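Local coordinates for choline binding protein PCPA (Streptococcus pneumoniae, PDB 4CP6), which is a pneumococcal vaccine antigen with leucine-rich repeats that is probably displayed at the cell surface through choline binding, at residues Y26-V31 with K69-T74; L274-G279 with S298-L303. All coordinates share one frame; numbering follows the deposited sequence.

Interaction 1 of 2, residues Y26-V31 with K69-T74; sequences YKVLTV and KVFTVT
V28 and V31 of strand 24-32 both lean on one corner of the F71 ring, and this apolar cluster makes up about half of the buried surface. F71 CE1 lies 3.9 Å from V28 CG1 and equally 3.9 Å from V31 CG2, each methyl approaching the ring obliquely. V31 CG2 reaches that atom because it stands anti to its own backbone N. A second apolar meeting joins Y26 to V73: the tyrosine's CE2 comes within 3.9 Å of V73 CG2, the two side chains crossing at about a right angle.

Polar atoms enter only as neighbours at van der Waals range. The T30 carbonyl O sits near the plane of the F71 ring, at its edge and 4.1 Å from CE1. L29 and T74 slide past each other in opposite directions, bringing L29 CD1 to 3.7 Å from T74 OG1.

The strand segments run 125° apart with axes 8.8 Å away at closest approach, so the contact is made mostly by side chains reaching across. Opposite T37, L29 and T30 form a classic beta bulge. Strand 35-40 pairs with both strands, antiparallel to 24-32 and parallel to 69-76, while I19 of strand 18-21 and I64 of strand 63-66 also touch F71.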
ATOM      1  N   TYR A  26      18.491   3.506 -29.038  1.00 15.74           N
ATOM      2  CA  TYR A  26      18.038   4.809 -28.569  1.00 14.52           C
ATOM      3  C   TYR A  26      16.944   5.286 -29.508  1.00 18.57           C
ATOM      4  O   TYR A  26      17.035   5.060 -30.722  1.00 19.22           O
ATOM      5  CB  TYR A  26      19.180   5.828 -28.591  1.00 15.15           C
ATOM      6  CG  TYR A  26      20.361   5.419 -27.752  1.00 14.80           C
ATOM      7  CD1 TYR A  26      21.372   4.620 -28.279  1.00 15.35           C
ATOM      8  CD2 TYR A  26      20.492   5.861 -26.440  1.00 15.66           C
ATOM      9  CE1 TYR A  26      22.484   4.270 -27.522  1.00 15.36           C
ATOM     10  CE2 TYR A  26      21.584   5.487 -25.659  1.00 16.35           C
ATOM     11  CZ  TYR A  26      22.595   4.719 -26.215  1.00 16.64           C
ATOM     12  OH  TYR A  26      23.672   4.356 -25.438  1.00 19.26           O
ATOM     13  N   LYS A  27      15.915   5.954 -28.978  1.00 14.57           N
ATOM     14  CA  LYS A  27      14.851   6.449 -29.830  1.00 13.86           C
ATOM     15  C   LYS A  27      14.783   7.961 -29.723  1.00 16.64           C
ATOM     16  O   LYS A  27      14.776   8.485 -28.622  1.00 15.01           O
ATOM     17  CB  LYS A  27      13.515   5.772 -29.446  1.00 14.94           C
ATOM     18  CG  LYS A  27      12.331   6.178 -30.300  1.00 18.88           C
ATOM     19  CD  LYS A  27      11.113   5.361 -29.944  1.00 24.22           C
ATOM     20  CE  LYS A  27       9.912   5.815 -30.729  1.00 34.36           C
ATOM     21  NZ  LYS A  27       8.806   4.824 -30.644  1.00 35.78           N
ATOM     22  N   VAL A  28      14.810   8.671 -30.867  1.00 14.03           N
ATOM     23  CA  VAL A  28      14.809  10.122 -30.930  1.00 13.97           C
ATOM     24  C   VAL A  28      13.497  10.671 -30.405  1.00 16.19           C
ATOM     25  O   VAL A  28      12.413  10.282 -30.872  1.00 16.86           O
ATOM     26  CB  VAL A  28      15.112  10.624 -32.372  1.00 17.21           C
ATOM     27  CG1 VAL A  28      15.085  12.149 -32.431  1.00 16.64           C
ATOM     28  CG2 VAL A  28      16.465  10.083 -32.868  1.00 17.12           C
ATOM     29  N   LEU A  29      13.626  11.563 -29.430  1.00 14.65           N
ATOM     30  CA  LEU A  29      12.491  12.244 -28.807  1.00 15.13           C
ATOM     31  C   LEU A  29      12.266  13.610 -29.431  1.00 18.46           C
ATOM     32  O   LEU A  29      11.118  13.992 -29.692  1.00 18.09           O
ATOM     33  CB  LEU A  29      12.694  12.357 -27.289  1.00 15.23           C
ATOM     34  CG  LEU A  29      12.835  11.074 -26.502  1.00 17.22           C
ATOM     35  CD1 LEU A  29      13.164  11.401 -25.070  1.00 16.77           C
ATOM     36  CD2 LEU A  29      11.560  10.225 -26.562  1.00 17.20           C
ATOM     37  N   THR A  30      13.356  14.364 -29.625  1.00 17.58           N
ATOM     38  CA  THR A  30      13.330  15.687 -30.267  1.00 17.38           C
ATOM     39  C   THR A  30      14.585  15.845 -31.132  1.00 21.10           C
ATOM     40  O   THR A  30      15.622  15.201 -30.883  1.00 18.69           O
ATOM     41  CB  THR A  30      13.344  16.841 -29.247  1.00 21.81           C
ATOM     42  OG1 THR A  30      14.600  16.837 -28.568  1.00 19.07           O
ATOM     43  CG2 THR A  30      12.164  16.798 -28.244  1.00 19.81           C
ATOM     44  N   VAL A  31      14.496  16.728 -32.141  1.00 20.37           N
ATOM     45  CA  VAL A  31      15.627  17.052 -33.013  1.00 21.33           C
ATOM     46  C   VAL A  31      15.354  18.392 -33.671  1.00 26.29           C
ATOM     47  O   VAL A  31      14.241  18.626 -34.152  1.00 24.60           O
ATOM     48  CB  VAL A  31      15.996  15.935 -34.041  1.00 25.86           C
ATOM     49  CG1 VAL A  31      14.925  15.761 -35.122  1.00 26.06           C
ATOM     50  CG2 VAL A  31      17.376  16.186 -34.671  1.00 25.66           C
ATOM     51  N   LYS A  69      25.454  15.517 -35.623  1.00 15.85           N
ATOM     52  CA  LYS A  69      24.340  15.716 -34.678  1.00 16.41           C
ATOM     53  C   LYS A  69      24.683  15.109 -33.325  1.00 20.39           C
ATOM     54  O   LYS A  69      25.356  14.086 -33.244  1.00 19.54           O
ATOM     55  CB  LYS A  69      23.040  15.107 -35.208  1.00 19.23           C
ATOM     56  CG  LYS A  69      22.637  15.603 -36.597  1.00 22.90           C
ATOM     57  CD  LYS A  69      21.331  14.972 -37.033  1.00 30.74           C
ATOM     58  CE  LYS A  69      21.033  15.294 -38.478  1.00 40.80           C
ATOM     59  NZ  LYS A  69      19.689  15.902 -38.625  1.00 51.80           N
ATOM     60  N   VAL A  70      24.225  15.759 -32.268  1.00 16.27           N
ATOM     61  CA  VAL A  70      24.471  15.312 -30.898  1.00 15.33           C
ATOM     62  C   VAL A  70      23.125  15.119 -30.224  1.00 15.90           C
ATOM     63  O   VAL A  70      22.310  16.047 -30.188  1.00 14.93           O
ATOM     64  CB  VAL A  70      25.339  16.332 -30.145  1.00 18.29           C
ATOM     65  CG1 VAL A  70      25.540  15.926 -28.696  1.00 18.61           C
ATOM     66  CG2 VAL A  70      26.687  16.511 -30.846  1.00 18.03           C
ATOM     67  N   PHE A  71      22.920  13.924 -29.680  1.00 14.26           N
ATOM     68  CA  PHE A  71      21.673  13.582 -28.980  1.00 13.50           C
ATOM     69  C   PHE A  71      21.987  13.329 -27.499  1.00 15.53           C
ATOM     70  O   PHE A  71      22.794  12.464 -27.176  1.00 15.09           O
ATOM     71  CB  PHE A  71      21.042  12.332 -29.585  1.00 14.75           C
ATOM     72  CG  PHE A  71      20.564  12.559 -30.997  1.00 15.92           C
ATOM     73  CD1 PHE A  71      19.289  13.068 -31.249  1.00 17.92           C
ATOM     74  CD2 PHE A  71      21.397  12.278 -32.082  1.00 18.04           C
ATOM     75  CE1 PHE A  71      18.852  13.282 -32.562  1.00 19.32           C
ATOM     76  CE2 PHE A  71      20.958  12.481 -33.389  1.00 20.78           C
ATOM     77  CZ  PHE A  71      19.702  13.019 -33.623  1.00 19.13           C
ATOM     78  N   THR A  72      21.390  14.131 -26.609  1.00 14.56           N
ATOM     79  CA  THR A  72      21.569  13.964 -25.169  1.00 13.36           C
ATOM     80  C   THR A  72      20.547  12.896 -24.731  1.00 14.39           C
ATOM     81  O   THR A  72      19.413  12.909 -25.216  1.00 15.22           O
ATOM     82  CB  THR A  72      21.318  15.301 -24.468  1.00 17.06           C
ATOM     83  OG1 THR A  72      22.317  16.242 -24.914  1.00 16.34           O
ATOM     84  CG2 THR A  72      21.436  15.191 -22.959  1.00 17.13           C
ATOM     85  N   VAL A  73      20.992  11.948 -23.891  1.00 13.31           N
ATOM     86  CA  VAL A  73      20.111  10.877 -23.373  1.00 13.25           C
ATOM     87  C   VAL A  73      19.355  11.501 -22.187  1.00 14.61           C
ATOM     88  O   VAL A  73      19.968  11.764 -21.128  1.00 14.32           O
ATOM     89  CB  VAL A  73      20.900   9.615 -22.948  1.00 14.60           C
ATOM     90  CG1 VAL A  73      19.951   8.517 -22.464  1.00 15.53           C
ATOM     91  CG2 VAL A  73      21.773   9.090 -24.105  1.00 14.24           C
ATOM     92  N   THR A  74      18.053  11.808 -22.379  1.00 12.09           N
ATOM     93  CA  THR A  74      17.268  12.500 -21.347  1.00 12.55           C
ATOM     94  C   THR A  74      16.283  11.591 -20.623  1.00 14.90           C
ATOM     95  O   THR A  74      15.684  12.016 -19.624  1.00 13.62           O
ATOM     96  CB  THR A  74      16.529  13.679 -21.991  1.00 14.88           C
ATOM     97  OG1 THR A  74      15.728  13.184 -23.056  1.00 14.28           O
ATOM     98  CG2 THR A  74      17.493  14.752 -22.558  1.00 17.15           C
TER

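Interaction 2 of 2, residues L274-G279 with S298-L303; sequences LELNEG and SLPNSL
E278 reaches across to the backbone of N301 and S302 on the next coil of a BspA-type leucine-rich repeat solenoid. Its carboxylate spans two successive amides, each oxygen using its syn lone pair: OE2 accepts from N301 N at 2.8 Å, OE1 from S302 N at 3.1 Å. The bend at chi2 (-47°) turns CD back over P300, whose CB lies 3.2 Å from E278 OE2. These amides lie within the type I turn P300-L303, closed by a bond from L303 N to P300 O, so the acid meets the N-H groups of the turn's two central residues, an arrangement that would be expected to favour the charged carboxylate.

Upstream, the coils are joined as parallel strands. S298 N donates to L274 O at 2.9 Å and L276 N to S298 O at 3.1 Å, bracketing the bridge between E275 and S298. In one of the two S298 conformers, a water bonded to L276 O also meets OG just past the bridge. The L276 and L299 side chains lie side by side, pointing the same way, with CD1 of the former 3.8 Å from CD2 of the latter; both also touch I283.

N277 is held from the preceding coil, its OD1 bonded to T253 and its ND2 to the T257 carbonyl. S302 OG, bonded also to the L280 carbonyl, accepts from G279 N at 2.9 Å, an N-H...O angle of 150°.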
ATOM      1  N   LEU A 274      -6.299  -1.512  21.065  1.00 12.56           N
ATOM      2  CA  LEU A 274      -6.449  -0.269  20.316  1.00 11.97           C
ATOM      3  C   LEU A 274      -7.695   0.431  20.778  1.00 14.65           C
ATOM      4  O   LEU A 274      -8.791  -0.159  20.780  1.00 15.27           O
ATOM      5  CB  LEU A 274      -6.515  -0.582  18.826  1.00 11.95           C
ATOM      6  CG  LEU A 274      -6.771   0.589  17.884  1.00 13.59           C
ATOM      7  CD1 LEU A 274      -5.667   1.684  18.018  1.00 13.58           C
ATOM      8  CD2 LEU A 274      -6.804   0.096  16.463  1.00 15.01           C
ATOM      9  N   GLU A 275      -7.540   1.680  21.224  1.00 14.60           N
ATOM     10  CA  GLU A 275      -8.698   2.464  21.616  1.00 14.39           C
ATOM     11  C   GLU A 275      -8.916   3.556  20.608  1.00 14.89           C
ATOM     12  O   GLU A 275      -8.018   4.389  20.440  1.00 16.19           O
ATOM     13  CB  GLU A 275      -8.558   3.047  23.022  1.00 17.61           C
ATOM     14  CG  GLU A 275      -8.778   1.985  24.078  1.00 30.39           C
ATOM     15  CD  GLU A 275      -8.643   2.552  25.466  1.00 55.49           C
ATOM     16  OE1 GLU A 275      -7.488   2.761  25.900  1.00 40.38           O
ATOM     17  OE2 GLU A 275      -9.684   2.910  26.060  1.00 50.55           O
ATOM     18  N   LEU A 276     -10.040   3.519  19.890  1.00 12.55           N
ATOM     19  CA  LEU A 276     -10.376   4.574  18.934  1.00 12.68           C
ATOM     20  C   LEU A 276     -11.099   5.671  19.671  1.00 15.48           C
ATOM     21  O   LEU A 276     -11.680   5.456  20.755  1.00 15.81           O
ATOM     22  CB  LEU A 276     -11.168   4.054  17.739  1.00 12.92           C
ATOM     23  CG  LEU A 276     -10.483   2.915  16.975  1.00 15.04           C
ATOM     24  CD1 LEU A 276     -11.318   2.463  15.817  1.00 14.64           C
ATOM     25  CD2 LEU A 276      -9.116   3.321  16.452  1.00 14.83           C
ATOM     26  N   ASN A 277     -11.010   6.878  19.126  1.00 12.11           N
ATOM     27  CA  ASN A 277     -11.550   8.040  19.809  1.00 11.31           C
ATOM     28  C   ASN A 277     -12.947   8.442  19.349  1.00 13.53           C
ATOM     29  O   ASN A 277     -13.285   8.313  18.166  1.00 12.40           O
ATOM     30  CB  ASN A 277     -10.644   9.235  19.494  1.00 12.61           C
ATOM     31  CG  ASN A 277     -10.493   9.474  17.997  1.00 14.73           C
ATOM     32  OD1 ASN A 277      -9.895   8.675  17.269  1.00 13.53           O
ATOM     33  ND2 ASN A 277     -11.112  10.506  17.451  1.00 12.25           N
ATOM     34  N   GLU A 278     -13.750   9.045  20.263  1.00 12.32           N
ATOM     35  CA  GLU A 278     -14.974   9.668  19.818  1.00 11.97           C
ATOM     36  C   GLU A 278     -14.586  10.768  18.828  1.00 13.93           C
ATOM     37  O   GLU A 278     -13.613  11.510  19.067  1.00 13.32           O
ATOM     38  CB  GLU A 278     -15.739  10.301  20.984  1.00 13.77           C
ATOM     39  CG  GLU A 278     -16.564   9.296  21.751  1.00 17.28           C
ATOM     40  CD  GLU A 278     -17.422   8.358  20.918  1.00 13.62           C
ATOM     41  OE1 GLU A 278     -18.062   8.815  19.942  1.00 15.33           O
ATOM     42  OE2 GLU A 278     -17.470   7.168  21.294  1.00 13.43           O
ATOM     43  N   GLY A 279     -15.339  10.852  17.744  1.00 13.47           N
ATOM     44  CA  GLY A 279     -15.096  11.782  16.653  1.00 13.60           C
ATOM     45  C   GLY A 279     -14.661  11.016  15.408  1.00 14.95           C
ATOM     46  O   GLY A 279     -14.828  11.508  14.292  1.00 15.27           O
ATOM     47  N   SER A 298     -11.655  -0.733  20.749  1.00 12.05           N
ATOM     48  CA  SER A 298     -12.808   0.030  21.203  0.50 11.56           C
ATOM     49  C   SER A 298     -13.309   0.865  20.018  1.00 14.29           C
ATOM     50  O   SER A 298     -12.530   1.663  19.467  1.00 16.20           O
ATOM     51  CB  SER A 298     -12.431   0.933  22.373  0.50 12.73           C
ATOM     52  OG  SER A 298     -13.552   1.696  22.774  0.50 13.78           O
ATOM     53  N   LEU A 299     -14.570   0.680  19.616  1.00 11.33           N
ATOM     54  CA  LEU A 299     -15.167   1.397  18.488  1.00 11.53           C
ATOM     55  C   LEU A 299     -16.114   2.451  19.031  1.00 13.11           C
ATOM     56  O   LEU A 299     -16.942   2.154  19.895  1.00 12.95           O
ATOM     57  CB  LEU A 299     -15.942   0.420  17.601  1.00 12.28           C
ATOM     58  CG  LEU A 299     -15.100  -0.743  17.018  1.00 14.02           C
ATOM     59  CD1 LEU A 299     -16.002  -1.700  16.235  1.00 14.83           C
ATOM     60  CD2 LEU A 299     -13.965  -0.217  16.134  1.00 13.49           C
ATOM     61  N   PRO A 300     -16.020   3.685  18.511  1.00 11.05           N
ATOM     62  CA  PRO A 300     -16.761   4.803  19.116  1.00 10.10           C
ATOM     63  C   PRO A 300     -18.197   5.005  18.655  1.00 12.03           C
ATOM     64  O   PRO A 300     -18.591   4.529  17.597  1.00 12.07           O
ATOM     65  CB  PRO A 300     -15.901   6.017  18.738  1.00 11.53           C
ATOM     66  CG  PRO A 300     -15.349   5.625  17.363  1.00 12.57           C
ATOM     67  CD  PRO A 300     -15.037   4.162  17.517  1.00 11.08           C
ATOM     68  N   ASN A 301     -18.997   5.727  19.477  1.00 11.56           N
ATOM     69  CA  ASN A 301     -20.371   6.058  19.131  1.00 11.91           C
ATOM     70  C   ASN A 301     -20.471   6.808  17.808  1.00 11.62           C
ATOM     71  O   ASN A 301     -21.456   6.664  17.113  1.00 13.39           O
ATOM     72  CB  ASN A 301     -20.989   6.923  20.248  1.00 12.02           C
ATOM     73  CG  ASN A 301     -21.078   6.173  21.557  1.00 18.20           C
ATOM     74  OD1 ASN A 301     -20.655   6.652  22.643  1.00 18.78           O
ATOM     75  ND2 ASN A 301     -21.619   4.978  21.489  1.00 13.64           N
ATOM     76  N   SER A 302     -19.433   7.608  17.466  1.00 10.87           N
ATOM     77  CA  SER A 302     -19.414   8.387  16.231  1.00 11.15           C
ATOM     78  C   SER A 302     -19.156   7.557  14.970  1.00 13.22           C
ATOM     79  O   SER A 302     -19.291   8.107  13.868  1.00 14.49           O
ATOM     80  CB  SER A 302     -18.342   9.468  16.331  1.00 13.69           C
ATOM     81  OG  SER A 302     -17.104   8.877  16.684  1.00 13.27           O
ATOM     82  N   LEU A 303     -18.784   6.267  15.109  1.00 10.45           N
ATOM     83  CA  LEU A 303     -18.424   5.484  13.915  1.00 10.57           C
ATOM     84  C   LEU A 303     -19.590   5.301  12.961  1.00 14.32           C
ATOM     85  O   LEU A 303     -20.614   4.729  13.318  1.00 13.58           O
ATOM     86  CB  LEU A 303     -17.868   4.138  14.369  1.00 10.19           C
ATOM     87  CG  LEU A 303     -17.337   3.198  13.259  1.00 11.48           C
ATOM     88  CD1 LEU A 303     -16.137   3.814  12.538  1.00 12.38           C
ATOM     89  CD2 LEU A 303     -16.921   1.891  13.899  1.00 12.80           C
TER
HETATM   90  O   HOH W   1     -14.165   3.934  21.400  1.00 15.92           O

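In the fold
From the N terminus, the chain first forms the antiparallel strands 18-21, 24-32 and 35-40, and interaction 1 closes a loop of 37 residues when strand 69-76 comes back across strand 24-32. Strand 69-76 then pairs with strand 106-107, leading from this end into the first run of repeats. Interaction 2 opens only much later and closes a shorter loop of 18 residues within the 258-390 repeat region. The two loops are in series, neither nested nor crossed. Their centres lie 58 Å apart on opposite sides of the chain's centre. Interaction 1 joins two strands of the N-terminal sheet, interaction 2 two consecutive coils of the later repeats.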